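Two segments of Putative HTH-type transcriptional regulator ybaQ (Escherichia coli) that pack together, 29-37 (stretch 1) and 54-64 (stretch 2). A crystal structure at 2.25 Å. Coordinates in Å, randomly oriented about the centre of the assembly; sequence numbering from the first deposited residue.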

ATOM      1  N   GLU A  29     -18.578 -19.441  -3.029  1.00 42.44           N
ATOM      2  CA  GLU A  29     -18.684 -19.743  -1.606  1.00 42.00           C
ATOM      3  C   GLU A  29     -17.876 -18.741  -0.792  1.00 40.29           C
ATOM      4  O   GLU A  29     -18.362 -18.204   0.196  1.00 39.23           O
ATOM      5  CB  GLU A  29     -18.213 -21.172  -1.317  1.00 42.55           C
ATOM      6  CG  GLU A  29     -19.225 -22.235  -1.736  1.00 45.43           C
ATOM      7  CD  GLU A  29     -18.727 -23.649  -1.518  1.00 44.58           C
ATOM      8  OE1 GLU A  29     -17.725 -24.029  -2.155  1.00 43.11           O
ATOM      9  OE2 GLU A  29     -19.340 -24.380  -0.714  1.00 45.80           O
ATOM     10  N   LEU A  30     -16.640 -18.488  -1.213  1.00 39.33           N
ATOM     11  CA  LEU A  30     -15.800 -17.528  -0.508  1.00 39.69           C
ATOM     12  C   LEU A  30     -16.447 -16.147  -0.578  1.00 39.45           C
ATOM     13  O   LEU A  30     -16.460 -15.410   0.408  1.00 39.85           O
ATOM     14  CB  LEU A  30     -14.397 -17.463  -1.123  1.00 39.33           C
ATOM     15  CG  LEU A  30     -13.495 -16.391  -0.486  1.00 40.74           C
ATOM     16  CD1 LEU A  30     -13.268 -16.730   0.984  1.00 38.87           C
ATOM     17  CD2 LEU A  30     -12.164 -16.298  -1.222  1.00 37.48           C
ATOM     18  N   ALA A  31     -16.988 -15.804  -1.744  1.00 37.41           N
ATOM     19  CA  ALA A  31     -17.627 -14.506  -1.923  1.00 36.55           C
ATOM     20  C   ALA A  31     -18.715 -14.267  -0.887  1.00 35.54           C
ATOM     21  O   ALA A  31     -18.774 -13.201  -0.282  1.00 34.29           O
ATOM     22  CB  ALA A  31     -18.210 -14.387  -3.338  1.00 34.25           C
ATOM     23  N   GLU A  32     -19.575 -15.259  -0.678  1.00 37.19           N
ATOM     24  CA  GLU A  32     -20.664 -15.121   0.285  1.00 38.29           C
ATOM     25  C   GLU A  32     -20.145 -15.049   1.722  1.00 37.37           C
ATOM     26  O   GLU A  32     -20.767 -14.428   2.585  1.00 36.34           O
ATOM     27  CB  GLU A  32     -21.664 -16.268   0.106  1.00 42.28           C
ATOM     28  CG  GLU A  32     -22.077 -16.442  -1.358  1.00 50.18           C
ATOM     29  CD  GLU A  32     -23.283 -17.346  -1.553  1.00 54.69           C
ATOM     30  OE1 GLU A  32     -24.423 -16.880  -1.342  1.00 56.74           O
ATOM     31  OE2 GLU A  32     -23.086 -18.527  -1.919  1.00 57.23           O
ATOM     32  N   LEU A  33     -19.003 -15.679   1.973  1.00 35.45           N
ATOM     33  CA  LEU A  33     -18.396 -15.631   3.296  1.00 36.29           C
ATOM     34  C   LEU A  33     -17.814 -14.227   3.522  1.00 36.64           C
ATOM     35  O   LEU A  33     -18.051 -13.602   4.558  1.00 36.09           O
ATOM     36  CB  LEU A  33     -17.279 -16.675   3.424  1.00 35.77           C
ATOM     37  CG  LEU A  33     -17.676 -18.148   3.566  1.00 37.36           C
ATOM     38  CD1 LEU A  33     -16.441 -19.050   3.642  1.00 36.57           C
ATOM     39  CD2 LEU A  33     -18.514 -18.296   4.823  1.00 38.32           C
ATOM     40  N   LEU A  34     -17.058 -13.736   2.546  1.00 34.91           N
ATOM     41  CA  LEU A  34     -16.443 -12.411   2.631  1.00 35.03           C
ATOM     42  C   LEU A  34     -17.511 -11.334   2.499  1.00 34.97           C
ATOM     43  O   LEU A  34     -17.280 -10.172   2.824  1.00 33.41           O
ATOM     44  CB  LEU A  34     -15.407 -12.222   1.508  1.00 32.76           C
ATOM     45  CG  LEU A  34     -14.196 -13.162   1.409  1.00 32.98           C
ATOM     46  CD1 LEU A  34     -13.546 -13.039   0.036  1.00 31.52           C
ATOM     47  CD2 LEU A  34     -13.200 -12.833   2.495  1.00 30.84           C
ATOM     48  N   HIS A  35     -18.683 -11.742   2.022  1.00 37.37           N
ATOM     49  CA  HIS A  35     -19.801 -10.832   1.801  1.00 38.76           C
ATOM     50  C   HIS A  35     -19.469  -9.767   0.746  1.00 38.35           C
ATOM     51  O   HIS A  35     -19.799  -8.587   0.891  1.00 39.30           O
ATOM     52  CB  HIS A  35     -20.228 -10.150   3.102  1.00 42.22           C
ATOM     53  CG  HIS A  35     -21.472  -9.325   2.957  1.00 48.50           C
ATOM     54  ND1 HIS A  35     -21.701  -8.189   3.703  1.00 51.81           N
ATOM     55  CD2 HIS A  35     -22.538  -9.462   2.138  1.00 51.41           C
ATOM     56  CE1 HIS A  35     -22.861  -7.659   3.343  1.00 52.73           C
ATOM     57  NE2 HIS A  35     -23.388  -8.414   2.395  1.00 52.01           N
ATOM     58  N   VAL A  36     -18.804 -10.196  -0.318  1.00 37.92           N
ATOM     59  CA  VAL A  36     -18.451  -9.311  -1.422  1.00 37.50           C
ATOM     60  C   VAL A  36     -18.984  -9.989  -2.678  1.00 37.99           C
ATOM     61  O   VAL A  36     -19.369 -11.157  -2.629  1.00 39.46           O
ATOM     62  CB  VAL A  36     -16.914  -9.127  -1.549  1.00 36.65           C
ATOM     63  CG1 VAL A  36     -16.359  -8.462  -0.286  1.00 33.63           C
ATOM     64  CG2 VAL A  36     -16.247 -10.476  -1.789  1.00 33.85           C
ATOM     65  N   HIS A  37     -19.019  -9.269  -3.793  1.00 37.93           N
ATOM     66  CA  HIS A  37     -19.512  -9.845  -5.037  1.00 36.83           C
ATOM     67  C   HIS A  37     -18.503 -10.871  -5.537  1.00 35.95           C
ATOM     68  O   HIS A  37     -17.306 -10.746  -5.288  1.00 35.04           O
ATOM     69  CB  HIS A  37     -19.713  -8.745  -6.088  1.00 39.27           C
ATOM     70  CG  HIS A  37     -20.429  -9.211  -7.321  1.00 41.55           C
ATOM     71  ND1 HIS A  37     -19.875 -10.105  -8.205  1.00 41.85           N
ATOM     72  CD2 HIS A  37     -21.674  -8.936  -7.787  1.00 42.34           C
ATOM     73  CE1 HIS A  37     -20.748 -10.371  -9.168  1.00 42.64           C
ATOM     74  NE2 HIS A  37     -21.845  -9.672  -8.932  1.00 43.02           N
TER
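Stretch 2 54-64: EMAFRLAKVFD

Knobs-into-holes packing does not require helices that run side by side, as this pair from a putative HTH-type regulator illustrates. Stretch 2 continues a helix that begins earlier in the chain, and it crosses the helix that includes residues 29–34, their N-to-C directions making an angle of 105°, somewhat beyond perpendicular, with the axes 10.3 Å apart at closest approach. At so steep an angle the helices meet over a short length, and one side chain dominates the fit. Leu34, near the end of its helix, is the knob; Met55, Arg58, Leu59 and Val62, which line one side of the stretch 2 helix over two turns, form the hole. Leu34 CD2 lies 3.6 Å from both Leu59 CD2 and Val62 CG2, while Leu34 CD1 is 4.1 Å from Met55 SD.

The seam continues on both sides of this plug. Toward the end of stretch 2, Val62 rests against Leu33, next to the knob, and Leu30, one turn earlier, Val62 CG1 being 4.1 Å from Leu33 CD1 and 4.0 Å from Leu30 CD1; Leu30 CD1 also touches Phe63 CZ at 3.7 Å. Past the helix, where His35 adopts positive phi, extended Val36 lays CG1 over one face of the Arg58 guanidinium and 3.7 Å from Arg58 CD. Arg58 NH1 gives a weak hydrogen bond to Leu34 O (2.8 Å), while Arg58 NH2 forms a salt bridge with Glu54 OE2 (2.8 Å).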

ATOM      1  N   GLU A  54      -9.201  -3.172   3.364  1.00 26.26           N
ATOM      2  CA  GLU A  54     -10.490  -3.716   3.789  1.00 28.49           C
ATOM      3  C   GLU A  54     -10.619  -5.186   3.406  1.00 27.35           C
ATOM      4  O   GLU A  54     -11.036  -6.007   4.223  1.00 28.29           O
ATOM      5  CB  GLU A  54     -11.655  -2.929   3.173  1.00 32.08           C
ATOM      6  CG  GLU A  54     -13.025  -3.351   3.708  1.00 35.38           C
ATOM      7  CD  GLU A  54     -14.180  -2.572   3.092  1.00 38.27           C
ATOM      8  OE1 GLU A  54     -14.058  -1.340   2.950  1.00 38.42           O
ATOM      9  OE2 GLU A  54     -15.220  -3.188   2.765  1.00 40.61           O
ATOM     10  N   MET A  55     -10.269  -5.528   2.169  1.00 25.42           N
ATOM     11  CA  MET A  55     -10.364  -6.926   1.762  1.00 24.23           C
ATOM     12  C   MET A  55      -9.471  -7.783   2.642  1.00 24.08           C
ATOM     13  O   MET A  55      -9.810  -8.922   2.939  1.00 24.38           O
ATOM     14  CB  MET A  55      -9.957  -7.126   0.298  1.00 20.45           C
ATOM     15  CG  MET A  55      -9.961  -8.603  -0.163  1.00 18.52           C
ATOM     16  SD  MET A  55     -11.586  -9.444  -0.169  1.00 11.06           S
ATOM     17  CE  MET A  55     -12.267  -8.737  -1.662  1.00 20.99           C
ATOM     18  N   ALA A  56      -8.325  -7.235   3.039  1.00 25.49           N
ATOM     19  CA  ALA A  56      -7.381  -7.956   3.892  1.00 25.03           C
ATOM     20  C   ALA A  56      -8.037  -8.275   5.229  1.00 23.90           C
ATOM     21  O   ALA A  56      -7.838  -9.352   5.774  1.00 21.95           O
ATOM     22  CB  ALA A  56      -6.116  -7.125   4.110  1.00 24.66           C
ATOM     23  N   PHE A  57      -8.814  -7.331   5.753  1.00 25.62           N
ATOM     24  CA  PHE A  57      -9.536  -7.545   7.013  1.00 26.67           C
ATOM     25  C   PHE A  57     -10.556  -8.678   6.859  1.00 26.81           C
ATOM     26  O   PHE A  57     -10.724  -9.498   7.759  1.00 26.54           O
ATOM     27  CB  PHE A  57     -10.297  -6.287   7.437  1.00 25.28           C
ATOM     28  CG  PHE A  57      -9.503  -5.329   8.291  1.00 27.69           C
ATOM     29  CD1 PHE A  57      -8.417  -4.632   7.770  1.00 24.44           C
ATOM     30  CD2 PHE A  57      -9.877  -5.097   9.616  1.00 26.06           C
ATOM     31  CE1 PHE A  57      -7.719  -3.714   8.550  1.00 29.53           C
ATOM     32  CE2 PHE A  57      -9.188  -4.183  10.407  1.00 28.17           C
ATOM     33  CZ  PHE A  57      -8.104  -3.486   9.876  1.00 28.93           C
ATOM     34  N   ARG A  58     -11.248  -8.706   5.720  1.00 26.05           N
ATOM     35  CA  ARG A  58     -12.263  -9.733   5.473  1.00 26.95           C
ATOM     36  C   ARG A  58     -11.627 -11.116   5.377  1.00 26.50           C
ATOM     37  O   ARG A  58     -12.124 -12.081   5.954  1.00 24.31           O
ATOM     38  CB  ARG A  58     -13.033  -9.427   4.186  1.00 28.20           C
ATOM     39  CG  ARG A  58     -13.921  -8.189   4.242  1.00 28.68           C
ATOM     40  CD  ARG A  58     -14.429  -7.875   2.849  1.00 28.76           C
ATOM     41  NE  ARG A  58     -15.187  -6.634   2.785  1.00 33.37           N
ATOM     42  CZ  ARG A  58     -16.442  -6.502   3.199  1.00 34.75           C
ATOM     43  NH1 ARG A  58     -17.085  -7.541   3.709  1.00 36.21           N
ATOM     44  NH2 ARG A  58     -17.055  -5.331   3.097  1.00 34.98           N
ATOM     45  N   LEU A  59     -10.519 -11.200   4.649  1.00 26.44           N
ATOM     46  CA  LEU A  59      -9.809 -12.453   4.489  1.00 28.06           C
ATOM     47  C   LEU A  59      -9.254 -12.928   5.835  1.00 29.80           C
ATOM     48  O   LEU A  59      -9.324 -14.114   6.162  1.00 31.06           O
ATOM     49  CB  LEU A  59      -8.682 -12.274   3.473  1.00 28.25           C
ATOM     50  CG  LEU A  59      -9.133 -12.040   2.030  1.00 29.23           C
ATOM     51  CD1 LEU A  59      -7.940 -11.634   1.170  1.00 28.38           C
ATOM     52  CD2 LEU A  59      -9.790 -13.313   1.492  1.00 26.54           C
ATOM     53  N   ALA A  60      -8.706 -11.998   6.611  1.00 29.57           N
ATOM     54  CA  ALA A  60      -8.160 -12.321   7.923  1.00 29.42           C
ATOM     55  C   ALA A  60      -9.241 -12.992   8.763  1.00 30.39           C
ATOM     56  O   ALA A  60      -8.995 -14.004   9.424  1.00 28.37           O
ATOM     57  CB  ALA A  60      -7.689 -11.059   8.621  1.00 26.80           C
ATOM     58  N   LYS A  61     -10.440 -12.420   8.720  1.00 30.64           N
ATOM     59  CA  LYS A  61     -11.571 -12.940   9.483  1.00 34.82           C
ATOM     60  C   LYS A  61     -12.015 -14.329   9.007  1.00 36.32           C
ATOM     61  O   LYS A  61     -12.162 -15.246   9.814  1.00 37.68           O
ATOM     62  CB  LYS A  61     -12.734 -11.940   9.418  1.00 36.12           C
ATOM     63  CG  LYS A  61     -14.031 -12.394  10.076  1.00 40.29           C
ATOM     64  CD  LYS A  61     -13.906 -12.532  11.580  1.00 43.78           C
ATOM     65  CE  LYS A  61     -15.223 -13.000  12.207  1.00 46.05           C
ATOM     66  NZ  LYS A  61     -16.341 -12.026  12.027  1.00 45.62           N
ATOM     67  N   VAL A  62     -12.202 -14.486   7.699  1.00 37.47           N
ATOM     68  CA  VAL A  62     -12.634 -15.758   7.127  1.00 37.54           C
ATOM     69  C   VAL A  62     -11.633 -16.899   7.309  1.00 38.49           C
ATOM     70  O   VAL A  62     -12.020 -18.038   7.579  1.00 37.90           O
ATOM     71  CB  VAL A  62     -12.953 -15.613   5.601  1.00 38.09           C
ATOM     72  CG1 VAL A  62     -13.150 -16.976   4.966  1.00 35.42           C
ATOM     73  CG2 VAL A  62     -14.209 -14.767   5.403  1.00 36.96           C
ATOM     74  N   PHE A  63     -10.347 -16.608   7.174  1.00 38.38           N
ATOM     75  CA  PHE A  63      -9.357 -17.669   7.299  1.00 39.84           C
ATOM     76  C   PHE A  63      -8.574 -17.683   8.604  1.00 39.47           C
ATOM     77  O   PHE A  63      -7.633 -18.454   8.757  1.00 39.42           O
ATOM     78  CB  PHE A  63      -8.396 -17.620   6.108  1.00 40.24           C
ATOM     79  CG  PHE A  63      -9.053 -17.914   4.792  1.00 40.75           C
ATOM     80  CD1 PHE A  63      -9.560 -19.179   4.520  1.00 40.96           C
ATOM     81  CD2 PHE A  63      -9.178 -16.922   3.825  1.00 41.81           C
ATOM     82  CE1 PHE A  63     -10.182 -19.453   3.301  1.00 42.18           C
ATOM     83  CE2 PHE A  63      -9.801 -17.186   2.602  1.00 41.01           C
ATOM     84  CZ  PHE A  63     -10.302 -18.453   2.342  1.00 40.28           C
ATOM     85  N   ASP A  64      -8.965 -16.830   9.539  1.00 40.03           N
ATOM     86  CA  ASP A  64      -8.309 -16.758  10.835  1.00 40.56           C
ATOM     87  C   ASP A  64      -6.807 -16.510  10.736  1.00 39.14           C
ATOM     88  O   ASP A  64      -6.001 -17.294  11.235  1.00 40.32           O
ATOM     89  CB  ASP A  64      -8.591 -18.041  11.619  1.00 42.55           C
ATOM     90  CG  ASP A  64      -8.177 -17.941  13.077  1.00 45.44           C
ATOM     91  OD1 ASP A  64      -8.378 -16.871  13.692  1.00 45.61           O
ATOM     92  OD2 ASP A  64      -7.664 -18.946  13.611  1.00 46.90           O
TER